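Local coordinates for protein phosphatase (Thermotoga maritima, PDB 1NF2) that probably acts as a magnesium-dependent phosphatase of the haloacid dehalogenase (HAD) superfamily, at residues D8-L13 / S41-V46; A230-I235 / V245-N250. All coordinates share one frame; numbering follows the deposited sequence.

Overall arrangement
Contacts 1 and 2 join loops at the ends of parallel strands of the same sheet, at different depths, and so illustrate how such a core gathers its active site from neighbouring strand ends. Contact 1 is largely buried near the middle of the chain, joining the ends of strands 4-8 and 36-40; its chemistry is ionic and polar, with a salt bridge, a bridging water, a sulfate and a magnesium ion. Contact 2, centred about 15 Å from the centre of contact 1, is partly buried and joins the loops after strands 227-230 and 244-245, the latter an edge strand of the sheet within this chain. There backbone bonds and an asparagine dominate. The contacts touch where 8-13 meets both 230-235 and 245-250.

Contact 1 (D8-L13 / S41-V46). With MG (magnesium ion), chain F; SO4 (sulfate ion), chain D.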
ATOM      1  N   ASP A   8      -8.221   2.396   3.905  1.00 25.37           N
ATOM      2  CA  ASP A   8      -7.081   2.701   3.048  1.00 26.40           C
ATOM      3  C   ASP A   8      -6.650   4.042   3.650  1.00 27.65           C
ATOM      4  O   ASP A   8      -7.453   4.702   4.324  1.00 27.56           O
ATOM      5  CB  ASP A   8      -7.525   2.893   1.592  1.00 21.37           C
ATOM      6  CG  ASP A   8      -6.350   3.120   0.634  1.00 22.92           C
ATOM      7  OD1 ASP A   8      -6.589   3.228  -0.591  1.00 20.66           O
ATOM      8  OD2 ASP A   8      -5.193   3.193   1.091  1.00 21.11           O
ATOM      9  N   LEU A   9      -5.399   4.438   3.442  1.00 27.73           N
ATOM     10  CA  LEU A   9      -4.906   5.708   3.975  1.00 27.73           C
ATOM     11  C   LEU A   9      -5.125   6.840   2.976  1.00 27.45           C
ATOM     12  O   LEU A   9      -6.075   7.613   3.113  1.00 27.57           O
ATOM     13  CB  LEU A   9      -3.419   5.594   4.330  1.00 25.65           C
ATOM     14  CG  LEU A   9      -3.056   5.502   5.815  1.00 27.42           C
ATOM     15  CD1 LEU A   9      -4.020   4.594   6.541  1.00 30.72           C
ATOM     16  CD2 LEU A   9      -1.636   4.994   5.964  1.00 27.99           C
ATOM     17  N   ASP A  10      -4.255   6.933   1.970  1.00 19.14           N
ATOM     18  CA  ASP A  10      -4.366   7.974   0.949  1.00 18.24           C
ATOM     19  C   ASP A  10      -5.755   8.002   0.317  1.00 18.56           C
ATOM     20  O   ASP A  10      -6.363   6.953   0.085  1.00 16.59           O
ATOM     21  CB  ASP A  10      -3.299   7.763  -0.137  1.00 26.98           C
ATOM     22  CG  ASP A  10      -1.889   8.063   0.361  1.00 27.99           C
ATOM     23  OD1 ASP A  10      -1.487   9.245   0.351  1.00 29.16           O
ATOM     24  OD2 ASP A  10      -1.191   7.120   0.780  1.00 27.39           O
ATOM     25  N   GLY A  11      -6.252   9.213   0.058  1.00 23.72           N
ATOM     26  CA  GLY A  11      -7.562   9.395  -0.545  1.00 22.45           C
ATOM     27  C   GLY A  11      -8.737   8.860   0.258  1.00 22.41           C
ATOM     28  O   GLY A  11      -9.878   8.919  -0.205  1.00 20.96           O
ATOM     29  N   THR A  12      -8.470   8.376   1.470  1.00 21.61           N
ATOM     30  CA  THR A  12      -9.502   7.775   2.313  1.00 21.65           C
ATOM     31  C   THR A  12      -9.501   8.318   3.749  1.00 21.38           C
ATOM     32  O   THR A  12     -10.251   9.244   4.060  1.00 20.98           O
ATOM     33  CB  THR A  12      -9.305   6.243   2.315  1.00 26.87           C
ATOM     34  OG1 THR A  12      -9.305   5.784   0.956  1.00 26.22           O
ATOM     35  CG2 THR A  12     -10.414   5.536   3.097  1.00 24.86           C
ATOM     36  N   LEU A  13      -8.672   7.748   4.617  1.00 18.76           N
ATOM     37  CA  LEU A  13      -8.589   8.226   5.996  1.00 23.51           C
ATOM     38  C   LEU A  13      -7.734   9.500   6.049  1.00 24.07           C
ATOM     39  O   LEU A  13      -7.939  10.354   6.910  1.00 24.77           O
ATOM     40  CB  LEU A  13      -7.963   7.168   6.912  1.00 28.19           C
ATOM     41  CG  LEU A  13      -8.542   6.951   8.319  1.00 28.67           C
ATOM     42  CD1 LEU A  13      -7.446   6.385   9.213  1.00 25.62           C
ATOM     43  CD2 LEU A  13      -9.071   8.252   8.907  1.00 27.50           C
ATOM     44  N   SER A  41      -2.355   0.123   3.042  1.00 21.23           N
ATOM     45  CA  SER A  41      -1.769   1.138   2.179  1.00 19.67           C
ATOM     46  C   SER A  41      -0.791   0.607   1.136  1.00 19.63           C
ATOM     47  O   SER A  41      -0.323  -0.532   1.222  1.00 16.29           O
ATOM     48  CB  SER A  41      -1.043   2.170   3.043  1.00 23.22           C
ATOM     49  OG  SER A  41      -0.465   3.185   2.245  1.00 24.36           O
ATOM     50  N   GLY A  42      -0.483   1.455   0.156  1.00 19.70           N
ATOM     51  CA  GLY A  42       0.472   1.090  -0.871  1.00 20.77           C
ATOM     52  C   GLY A  42       1.847   1.572  -0.438  1.00 22.48           C
ATOM     53  O   GLY A  42       2.862   1.229  -1.046  1.00 23.93           O
ATOM     54  N   ARG A  43       1.877   2.359   0.638  1.00 24.69           N
ATOM     55  CA  ARG A  43       3.121   2.916   1.175  1.00 25.87           C
ATOM     56  C   ARG A  43       3.949   1.863   1.915  1.00 24.47           C
ATOM     57  O   ARG A  43       3.474   0.756   2.169  1.00 24.08           O
ATOM     58  CB  ARG A  43       2.804   4.091   2.115  1.00 26.47           C
ATOM     59  CG  ARG A  43       1.804   5.092   1.529  1.00 30.17           C
ATOM     60  CD  ARG A  43       1.518   6.267   2.466  1.00 32.77           C
ATOM     61  NE  ARG A  43       2.476   7.349   2.285  1.00 38.99           N
ATOM     62  CZ  ARG A  43       2.265   8.426   1.533  1.00 40.25           C
ATOM     63  NH1 ARG A  43       1.119   8.581   0.887  1.00 40.73           N
ATOM     64  NH2 ARG A  43       3.210   9.347   1.418  1.00 42.48           N
ATOM     65  N   MET A  44       5.193   2.216   2.241  1.00 21.36           N
ATOM     66  CA  MET A  44       6.105   1.325   2.957  1.00 22.01           C
ATOM     67  C   MET A  44       5.493   0.940   4.313  1.00 23.20           C
ATOM     68  O   MET A  44       4.586   1.612   4.798  1.00 24.64           O
ATOM     69  CB  MET A  44       7.462   2.020   3.185  1.00 19.88           C
ATOM     70  CG  MET A  44       8.225   2.435   1.918  1.00 17.06           C
ATOM     71  SD  MET A  44       9.771   3.364   2.245  1.00 15.11           S
ATOM     72  CE  MET A  44      10.623   2.181   3.072  1.00 12.12           C
ATOM     73  N   LEU A  45       5.989  -0.132   4.925  1.00 22.80           N
ATOM     74  CA  LEU A  45       5.463  -0.568   6.218  1.00 24.20           C
ATOM     75  C   LEU A  45       5.763   0.478   7.289  1.00 25.45           C
ATOM     76  O   LEU A  45       4.894   0.831   8.088  1.00 24.43           O
ATOM     77  CB  LEU A  45       6.088  -1.902   6.630  1.00 30.56           C
ATOM     78  CG  LEU A  45       5.386  -2.841   7.626  1.00 32.23           C
ATOM     79  CD1 LEU A  45       6.415  -3.344   8.623  1.00 31.49           C
ATOM     80  CD2 LEU A  45       4.241  -2.160   8.346  1.00 30.42           C
ATOM     81  N   VAL A  46       7.000   0.964   7.311  1.00 32.16           N
ATOM     82  CA  VAL A  46       7.401   1.966   8.289  1.00 33.32           C
ATOM     83  C   VAL A  46       6.579   3.240   8.174  1.00 33.28           C
ATOM     84  O   VAL A  46       6.183   3.817   9.187  1.00 34.61           O
ATOM     85  CB  VAL A  46       8.897   2.338   8.158  1.00 32.76           C
ATOM     86  CG1 VAL A  46       9.745   1.261   8.779  1.00 35.58           C
ATOM     87  CG2 VAL A  46       9.266   2.535   6.694  1.00 32.20           C
TER
HETATM   88 MG    MG F 282      -5.823   5.253  -1.838  1.00 44.05          MG
HETATM   89  S   SO4 D 280      -2.755   3.481  -2.305  0.77 23.35           S
HETATM   90  O1  SO4 D 280      -2.636   3.275  -0.862  0.91 24.16           O
HETATM   91  O2  SO4 D 280      -1.429   3.339  -2.914  1.00 26.41           O
HETATM   92  O3  SO4 D 280      -3.686   2.475  -2.839  0.97 26.03           O
HETATM   93  O4  SO4 D 280      -3.249   4.829  -2.608  0.88 23.68           O
HETATM   94  O   HOH W   1      -2.416   4.720   1.285  1.00 23.37           O
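The DxDGT signature of HAD phosphatases, at 8-13, faces the loop 41-46 chiefly through D10 and R43. The arginine chain bends at chi3 (87°) and brings R43 NH1 in front of the carboxylate, 2.7 Å from D10 OD2. That salt bridge uses the syn lone pair of OD2, with an N-H...O angle of 159°, and the carboxylate and guanidinium lie nearly coplanar, 21° apart. D10 OD1 is equally near NH1, leaving this nitrogen in the mouth of the carboxylate. Both segments leave adjacent parallel strands of the Rossmann-like sheet, 4-8 and 36-40, at the ends that carry the active site. S41 probably takes the Ser/Thr position of HAD motif II; its OG, anti to the backbone N, accepts the N-H of R43 at 3.0 Å in an ST turn. A water joins the two sides: it lies 2.7 Å from S41 OG, accepts from D10 N, and can donate to D10 OD2 and to sulfate O1, with more acceptors near it than it has protons. G42 N donates to that same sulfate oxygen, and a CB at G42 would run into the sulfate. D8 OD1 binds magnesium at 2.5 Å, and the metal site also includes D10, whose backbone O is 2.6 Å from the magnesium ion, and D214. K191 pairs with both D8 OD2 and the sulfate, a placement consistent with a phosphate-binding pocket.

Contact 2 (A230-I235 / V245-N250); sequences AMENAI and VTLTNN
The amide of N233 meets the backbone and amide of N249, the two amide planes inclined by 34°. N249 N approaches N233 OD1 from above the carbonyl plane, 41° out of it, and donates a hydrogen bond of 3.1 Å. T248 OG1 lies near the same oxygen, N233 OD1, at 3.3 Å, in a weak and unsettled interaction. The first torsion of N233, with CG between the backbone N and carbonyl carbon, turns the amide toward 245-250, where OD1 takes the N-H of N249 while ND2 donates to G11 O of the DxDGT loop. The side chain also touches the magnesium ligand D214. An alanine here would probably leave G11 O and N249 N without these partners and weaken the tie between the outer loops and the metal-binding loop. N233 stands in a type I turn running from M231 to A234. In the same turn, E232 N donates almost straight (175°) to L247 O, although it stands well above that carbonyl plane. The extended E232 side chain runs along the backbone of L247 and T248, with its CB 3.3 Å from T246 O. M231 SD lies beside T246 CG2, 3.7 Å away, the two side chains pointing the same way. The parallel bridge of A230 with V245 starts the contact: A230 O accepts T246 N at 3.0 Å and also receives a CA-H...O contact from V245. Around this junction of strands 227-230 and 244-245, helix 236-241 packs against A230 and V245, while helix 253-258 packs against M231, T246 and L247.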
ATOM      1  N   ALA A 230     -17.342   3.643  -0.487  1.00 14.13           N
ATOM      2  CA  ALA A 230     -16.487   4.366  -1.424  1.00 14.22           C
ATOM      3  C   ALA A 230     -16.434   5.825  -1.002  1.00 14.35           C
ATOM      4  O   ALA A 230     -17.444   6.388  -0.583  1.00 16.23           O
ATOM      5  CB  ALA A 230     -17.049   4.269  -2.833  1.00  8.99           C
ATOM      6  N   MET A 231     -15.260   6.433  -1.105  1.00 16.33           N
ATOM      7  CA  MET A 231     -15.113   7.832  -0.757  1.00 18.36           C
ATOM      8  C   MET A 231     -15.768   8.603  -1.900  1.00 19.33           C
ATOM      9  O   MET A 231     -15.861   8.095  -3.018  1.00 21.16           O
ATOM     10  CB  MET A 231     -13.623   8.195  -0.632  1.00 13.73           C
ATOM     11  CG  MET A 231     -12.900   7.463   0.497  1.00 11.44           C
ATOM     12  SD  MET A 231     -13.855   7.454   2.065  1.00  3.40           S
ATOM     13  CE  MET A 231     -12.853   7.480   3.070  1.00  2.11           C
ATOM     14  N   GLU A 232     -16.250   9.814  -1.634  1.00 21.64           N
ATOM     15  CA  GLU A 232     -16.867  10.598  -2.705  1.00 20.98           C
ATOM     16  C   GLU A 232     -15.845  10.909  -3.813  1.00 21.19           C
ATOM     17  O   GLU A 232     -16.208  11.103  -4.968  1.00 20.37           O
ATOM     18  CB  GLU A 232     -17.448  11.909  -2.168  1.00 20.75           C
ATOM     19  CG  GLU A 232     -18.072  12.752  -3.277  1.00 25.79           C
ATOM     20  CD  GLU A 232     -18.744  14.032  -2.793  1.00 29.59           C
ATOM     21  OE1 GLU A 232     -19.082  14.872  -3.661  1.00 31.13           O
ATOM     22  OE2 GLU A 232     -18.946  14.200  -1.566  1.00 30.29           O
ATOM     23  N   ASN A 233     -14.571  10.961  -3.454  1.00 20.36           N
ATOM     24  CA  ASN A 233     -13.524  11.244  -4.426  1.00 22.94           C
ATOM     25  C   ASN A 233     -13.060   9.977  -5.166  1.00 23.92           C
ATOM     26  O   ASN A 233     -12.154  10.042  -5.990  1.00 24.47           O
ATOM     27  CB  ASN A 233     -12.331  11.897  -3.714  1.00 16.79           C
ATOM     28  CG  ASN A 233     -12.035  11.248  -2.383  1.00 19.60           C
ATOM     29  OD1 ASN A 233     -12.830  11.354  -1.443  1.00 21.84           O
ATOM     30  ND2 ASN A 233     -10.902  10.555  -2.292  1.00 19.23           N
ATOM     31  N   ALA A 234     -13.685   8.836  -4.882  1.00 23.44           N
ATOM     32  CA  ALA A 234     -13.304   7.572  -5.515  1.00 24.65           C
ATOM     33  C   ALA A 234     -13.557   7.577  -7.013  1.00 26.69           C
ATOM     34  O   ALA A 234     -14.405   8.323  -7.494  1.00 27.71           O
ATOM     35  CB  ALA A 234     -14.067   6.418  -4.878  1.00 18.50           C
ATOM     36  N   ILE A 235     -12.822   6.755  -7.760  1.00 26.24           N
ATOM     37  CA  ILE A 235     -13.069   6.701  -9.195  1.00 28.79           C
ATOM     38  C   ILE A 235     -14.440   6.062  -9.365  1.00 31.14           C
ATOM     39  O   ILE A 235     -14.934   5.367  -8.474  1.00 29.49           O
ATOM     40  CB  ILE A 235     -12.014   5.867  -9.988  1.00 34.65           C
ATOM     41  CG1 ILE A 235     -12.024   4.406  -9.536  1.00 33.43           C
ATOM     42  CG2 ILE A 235     -10.630   6.492  -9.838  1.00 33.09           C
ATOM     43  CD1 ILE A 235     -11.305   4.162  -8.251  1.00 37.99           C
ATOM     44  N   VAL A 245     -21.670   5.554  -0.677  1.00 18.38           N
ATOM     45  CA  VAL A 245     -20.632   6.510  -1.059  1.00 20.02           C
ATOM     46  C   VAL A 245     -20.750   7.665  -0.060  1.00 18.46           C
ATOM     47  O   VAL A 245     -21.711   8.431  -0.064  1.00 18.92           O
ATOM     48  CB  VAL A 245     -20.812   7.002  -2.515  1.00 22.59           C
ATOM     49  CG1 VAL A 245     -22.263   7.225  -2.803  1.00 28.37           C
ATOM     50  CG2 VAL A 245     -20.014   8.295  -2.742  1.00 23.35           C
ATOM     51  N   THR A 246     -19.766   7.749   0.817  1.00 16.47           N
ATOM     52  CA  THR A 246     -19.742   8.753   1.858  1.00 18.33           C
ATOM     53  C   THR A 246     -19.175  10.061   1.329  1.00 20.67           C
ATOM     54  O   THR A 246     -19.130  10.286   0.111  1.00 20.46           O
ATOM     55  CB  THR A 246     -18.916   8.237   3.064  1.00 16.63           C
ATOM     56  OG1 THR A 246     -18.994   9.172   4.149  1.00 17.73           O
ATOM     57  CG2 THR A 246     -17.449   8.014   2.666  1.00 12.75           C
ATOM     58  N   LEU A 247     -18.759  10.928   2.243  1.00 24.27           N
ATOM     59  CA  LEU A 247     -18.193  12.208   1.866  1.00 25.41           C
ATOM     60  C   LEU A 247     -16.765  12.026   1.368  1.00 26.36           C
ATOM     61  O   LEU A 247     -16.248  10.912   1.263  1.00 24.80           O
ATOM     62  CB  LEU A 247     -18.190  13.164   3.059  1.00 31.06           C
ATOM     63  CG  LEU A 247     -19.555  13.492   3.673  1.00 34.26           C
ATOM     64  CD1 LEU A 247     -19.370  14.467   4.823  1.00 34.92           C
ATOM     65  CD2 LEU A 247     -20.477  14.081   2.610  1.00 34.78           C
ATOM     66  N   THR A 248     -16.132  13.149   1.082  1.00 17.49           N
ATOM     67  CA  THR A 248     -14.771  13.186   0.588  1.00 16.89           C
ATOM     68  C   THR A 248     -13.761  12.940   1.716  1.00 16.59           C
ATOM     69  O   THR A 248     -14.098  13.040   2.894  1.00 14.89           O
ATOM     70  CB  THR A 248     -14.544  14.560  -0.087  1.00 27.00           C
ATOM     71  OG1 THR A 248     -14.259  14.367  -1.475  1.00 30.44           O
ATOM     72  CG2 THR A 248     -13.449  15.331   0.593  1.00 24.02           C
ATOM     73  N   ASN A 249     -12.524  12.612   1.355  1.00 23.49           N
ATOM     74  CA  ASN A 249     -11.489  12.367   2.351  1.00 25.34           C
ATOM     75  C   ASN A 249     -10.985  13.673   2.968  1.00 26.32           C
ATOM     76  O   ASN A 249     -10.320  13.663   4.002  1.00 27.37           O
ATOM     77  CB  ASN A 249     -10.312  11.588   1.736  1.00 20.93           C
ATOM     78  CG  ASN A 249      -9.552  12.391   0.689  1.00 17.14           C
ATOM     79  OD1 ASN A 249      -8.317  12.442   0.704  1.00 19.89           O
ATOM     80  ND2 ASN A 249     -10.282  13.009  -0.229  1.00 10.51           N
ATOM     81  N   ASN A 250     -11.307  14.792   2.328  1.00 28.23           N
ATOM     82  CA  ASN A 250     -10.906  16.114   2.810  1.00 30.78           C
ATOM     83  C   ASN A 250     -11.848  16.566   3.905  1.00 33.41           C
ATOM     84  O   ASN A 250     -11.536  17.456   4.696  1.00 35.29           O
ATOM     85  CB  ASN A 250     -10.913  17.113   1.662  1.00 26.15           C
ATOM     86  CG  ASN A 250      -9.757  16.900   0.721  1.00 25.32           C
ATOM     87  OD1 ASN A 250      -9.887  17.058  -0.494  1.00 26.62           O
ATOM     88  ND2 ASN A 250      -8.607  16.542   1.279  1.00 22.30           N
TER